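Local coordinates for eukaryotic translation initiation factor 4 gamma 5 (Trypanosoma cruzi, PDB 6OZU), which is a putative translation initiation factor of the eIF4G family whose helical MIF4G domain probably serves as a scaffold for other initiation factors, at residues D45-I50 and N89-Q94. Sequence-based numbering, arbitrary orientation.
Sequences DVIQVI and NAIIRQ
I47 meets A90, I91 and Q94 where segments 45-50 and 89-94, parts of helices 40-53 and 82-112 running in roughly the same direction, cross at -43° with their axes 9.7 Å apart. I47 carries the apolar part of the contact, its side chain setting off toward the partner helix. Its methyl CG2, anti to the backbone N (CG1 at chi1 -56°), reaches into the turn between A90 and Q94. There CG2 lies 3.9 Å from I91 CG1, the two isoleucine side chains crossing nearly at a right angle, and it also touches the carbonyl oxygen of A90 and the CB of Q94. On its other branch, I47 CG1 packs 4.2 Å from A90 CB, whose small methyl faces the opposing helix. The A90 oxygen that CG2 touches is already bonded within its own helix to the N of Q94.

One turn further along 89-94, the terminal amides of Q48 and Q94 meet beside this apolar patch. Both chains leave with CG anti to the backbone N and bend at chi2, and they cross almost perpendicularly, their amide planes 66° apart. Q48 NE2 comes within 3.1 Å of Q94 OE1, but the angle is poor for a hydrogen bond; Q48 OE1 lies 3.2 Å from Q94 NE2.

This plain helix-to-helix packing joins helix 40-53 to the long helix 82-112, consistent with the HEAT-like, all-helical fold of MIF4G domains. F51 of helix 40-53 also touches I91 and Q94, while V70 and I74 of helix 63-76 pack on I91; V46 and V49 instead meet helix 6-17.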
ATOM      1  N   ASP A  45      -7.848  17.505  -1.189  1.00 75.23           N
ATOM      2  CA  ASP A  45      -9.086  16.821  -1.551  1.00 74.83           C
ATOM      3  C   ASP A  45      -8.846  15.830  -2.690  1.00 75.61           C
ATOM      4  O   ASP A  45      -9.346  14.713  -2.612  1.00 75.46           O
ATOM      5  CB  ASP A  45     -10.166  17.837  -1.929  1.00 79.74           C
ATOM      6  CG  ASP A  45     -11.493  17.203  -2.248  1.00 94.42           C
ATOM      7  OD1 ASP A  45     -12.240  16.882  -1.300  1.00 95.46           O
ATOM      8  OD2 ASP A  45     -11.785  17.026  -3.445  1.00103.78           O
ATOM      9  N   VAL A  46      -8.061  16.220  -3.719  1.00 69.74           N
ATOM     10  CA  VAL A  46      -7.715  15.360  -4.859  1.00 67.20           C
ATOM     11  C   VAL A  46      -7.007  14.096  -4.364  1.00 67.38           C
ATOM     12  O   VAL A  46      -7.332  12.993  -4.806  1.00 68.01           O
ATOM     13  CB  VAL A  46      -6.869  16.108  -5.934  1.00 71.33           C
ATOM     14  CG1 VAL A  46      -6.338  15.146  -7.007  1.00 69.78           C
ATOM     15  CG2 VAL A  46      -7.670  17.234  -6.576  1.00 73.16           C
ATOM     16  N   ILE A  47      -6.048  14.265  -3.436  1.00 60.33           N
ATOM     17  CA  ILE A  47      -5.269  13.157  -2.886  1.00 56.14           C
ATOM     18  C   ILE A  47      -6.174  12.280  -2.011  1.00 59.26           C
ATOM     19  O   ILE A  47      -6.124  11.065  -2.163  1.00 56.15           O
ATOM     20  CB  ILE A  47      -3.948  13.645  -2.203  1.00 56.59           C
ATOM     21  CG1 ILE A  47      -3.078  14.475  -3.175  1.00 55.76           C
ATOM     22  CG2 ILE A  47      -3.139  12.495  -1.575  1.00 54.72           C
ATOM     23  CD1 ILE A  47      -2.738  13.830  -4.537  1.00 56.23           C
ATOM     24  N   GLN A  48      -7.054  12.904  -1.181  1.00 58.52           N
ATOM     25  CA  GLN A  48      -8.019  12.226  -0.305  1.00 59.09           C
ATOM     26  C   GLN A  48      -8.993  11.367  -1.138  1.00 64.71           C
ATOM     27  O   GLN A  48      -9.233  10.214  -0.789  1.00 65.26           O
ATOM     28  CB  GLN A  48      -8.776  13.263   0.562  1.00 62.78           C
ATOM     29  CG  GLN A  48      -9.791  12.677   1.559  1.00 85.86           C
ATOM     30  CD  GLN A  48      -9.301  12.635   2.995  1.00110.44           C
ATOM     31  OE1 GLN A  48      -8.807  13.628   3.548  1.00105.92           O
ATOM     32  NE2 GLN A  48      -9.452  11.484   3.642  1.00107.99           N
ATOM     33  N   VAL A  49      -9.501  11.913  -2.258  1.00 62.31           N
ATOM     34  CA  VAL A  49     -10.427  11.248  -3.182  1.00 62.24           C
ATOM     35  C   VAL A  49      -9.814   9.975  -3.770  1.00 66.21           C
ATOM     36  O   VAL A  49     -10.434   8.910  -3.696  1.00 67.48           O
ATOM     37  CB  VAL A  49     -10.957  12.238  -4.270  1.00 67.22           C
ATOM     38  CG1 VAL A  49     -11.529  11.511  -5.492  1.00 67.69           C
ATOM     39  CG2 VAL A  49     -11.995  13.165  -3.679  1.00 68.09           C
ATOM     40  N   ILE A  50      -8.601  10.082  -4.338  1.00 60.82           N
ATOM     41  CA  ILE A  50      -7.907   8.943  -4.939  1.00 58.52           C
ATOM     42  C   ILE A  50      -7.616   7.870  -3.868  1.00 61.73           C
ATOM     43  O   ILE A  50      -7.872   6.686  -4.114  1.00 62.08           O
ATOM     44  CB  ILE A  50      -6.633   9.399  -5.720  1.00 61.35           C
ATOM     45  CG1 ILE A  50      -6.983  10.457  -6.812  1.00 62.08           C
ATOM     46  CG2 ILE A  50      -5.884   8.189  -6.313  1.00 61.09           C
ATOM     47  CD1 ILE A  50      -5.840  11.240  -7.382  1.00 57.76           C
ATOM     48  N   ASN A  89       3.772  16.086   0.193  1.00 58.96           N
ATOM     49  CA  ASN A  89       3.511  16.115   1.627  1.00 59.16           C
ATOM     50  C   ASN A  89       2.079  15.698   1.932  1.00 64.15           C
ATOM     51  O   ASN A  89       1.832  15.170   3.017  1.00 65.34           O
ATOM     52  CB  ASN A  89       3.860  17.480   2.218  1.00 60.17           C
ATOM     53  CG  ASN A  89       5.345  17.720   2.238  1.00 84.97           C
ATOM     54  OD1 ASN A  89       6.130  16.981   2.857  1.00 78.53           O
ATOM     55  ND2 ASN A  89       5.767  18.738   1.532  1.00 81.31           N
ATOM     56  N   ALA A  90       1.145  15.880   0.962  1.00 59.60           N
ATOM     57  CA  ALA A  90      -0.247  15.454   1.115  1.00 59.14           C
ATOM     58  C   ALA A  90      -0.336  13.923   0.978  1.00 61.41           C
ATOM     59  O   ALA A  90      -1.112  13.312   1.713  1.00 62.28           O
ATOM     60  CB  ALA A  90      -1.133  16.143   0.100  1.00 60.93           C
ATOM     61  N   ILE A  91       0.486  13.302   0.073  1.00 54.66           N
ATOM     62  CA  ILE A  91       0.603  11.836  -0.085  1.00 51.35           C
ATOM     63  C   ILE A  91       1.174  11.236   1.216  1.00 53.17           C
ATOM     64  O   ILE A  91       0.593  10.288   1.725  1.00 51.75           O
ATOM     65  CB  ILE A  91       1.367  11.394  -1.371  1.00 52.78           C
ATOM     66  CG1 ILE A  91       0.595  11.808  -2.643  1.00 53.11           C
ATOM     67  CG2 ILE A  91       1.589   9.883  -1.391  1.00 52.71           C
ATOM     68  CD1 ILE A  91       1.482  12.058  -3.870  1.00 54.83           C
ATOM     69  N   ILE A  92       2.224  11.855   1.811  1.00 51.04           N
ATOM     70  CA  ILE A  92       2.820  11.428   3.097  1.00 51.03           C
ATOM     71  C   ILE A  92       1.756  11.404   4.204  1.00 58.53           C
ATOM     72  O   ILE A  92       1.568  10.365   4.835  1.00 60.35           O
ATOM     73  CB  ILE A  92       4.056  12.291   3.492  1.00 53.83           C
ATOM     74  CG1 ILE A  92       5.260  11.993   2.573  1.00 52.80           C
ATOM     75  CG2 ILE A  92       4.427  12.121   4.975  1.00 53.14           C
ATOM     76  CD1 ILE A  92       6.373  13.063   2.582  1.00 52.66           C
ATOM     77  N   ARG A  93       1.042  12.517   4.387  1.00 54.57           N
ATOM     78  CA  ARG A  93      -0.026  12.679   5.377  1.00 55.28           C
ATOM     79  C   ARG A  93      -1.187  11.708   5.146  1.00 57.66           C
ATOM     80  O   ARG A  93      -1.679  11.108   6.104  1.00 56.26           O
ATOM     81  CB  ARG A  93      -0.538  14.145   5.425  1.00 54.87           C
ATOM     82  CG  ARG A  93       0.413  15.097   6.118  1.00 72.34           C
ATOM     83  CD  ARG A  93      -0.160  16.506   6.322  1.00 90.73           C
ATOM     84  NE  ARG A  93       0.502  17.499   5.467  1.00 92.27           N
ATOM     85  CZ  ARG A  93      -0.033  18.029   4.366  1.00 93.92           C
ATOM     86  NH1 ARG A  93      -1.273  17.708   3.997  1.00 65.11           N
ATOM     87  NH2 ARG A  93       0.659  18.893   3.634  1.00 72.97           N
ATOM     88  N   GLN A  94      -1.644  11.569   3.890  1.00 55.62           N
ATOM     89  CA  GLN A  94      -2.753  10.669   3.576  1.00 55.81           C
ATOM     90  C   GLN A  94      -2.361   9.179   3.731  1.00 56.63           C
ATOM     91  O   GLN A  94      -3.231   8.388   4.087  1.00 56.20           O
ATOM     92  CB  GLN A  94      -3.382  10.985   2.207  1.00 58.07           C
ATOM     93  CG  GLN A  94      -4.832  10.491   2.011  1.00 66.11           C
ATOM     94  CD  GLN A  94      -5.851  10.977   3.014  1.00 84.89           C
ATOM     95  OE1 GLN A  94      -6.598  10.187   3.600  1.00 83.91           O
ATOM     96  NE2 GLN A  94      -5.922  12.278   3.222  1.00 80.28           N
TER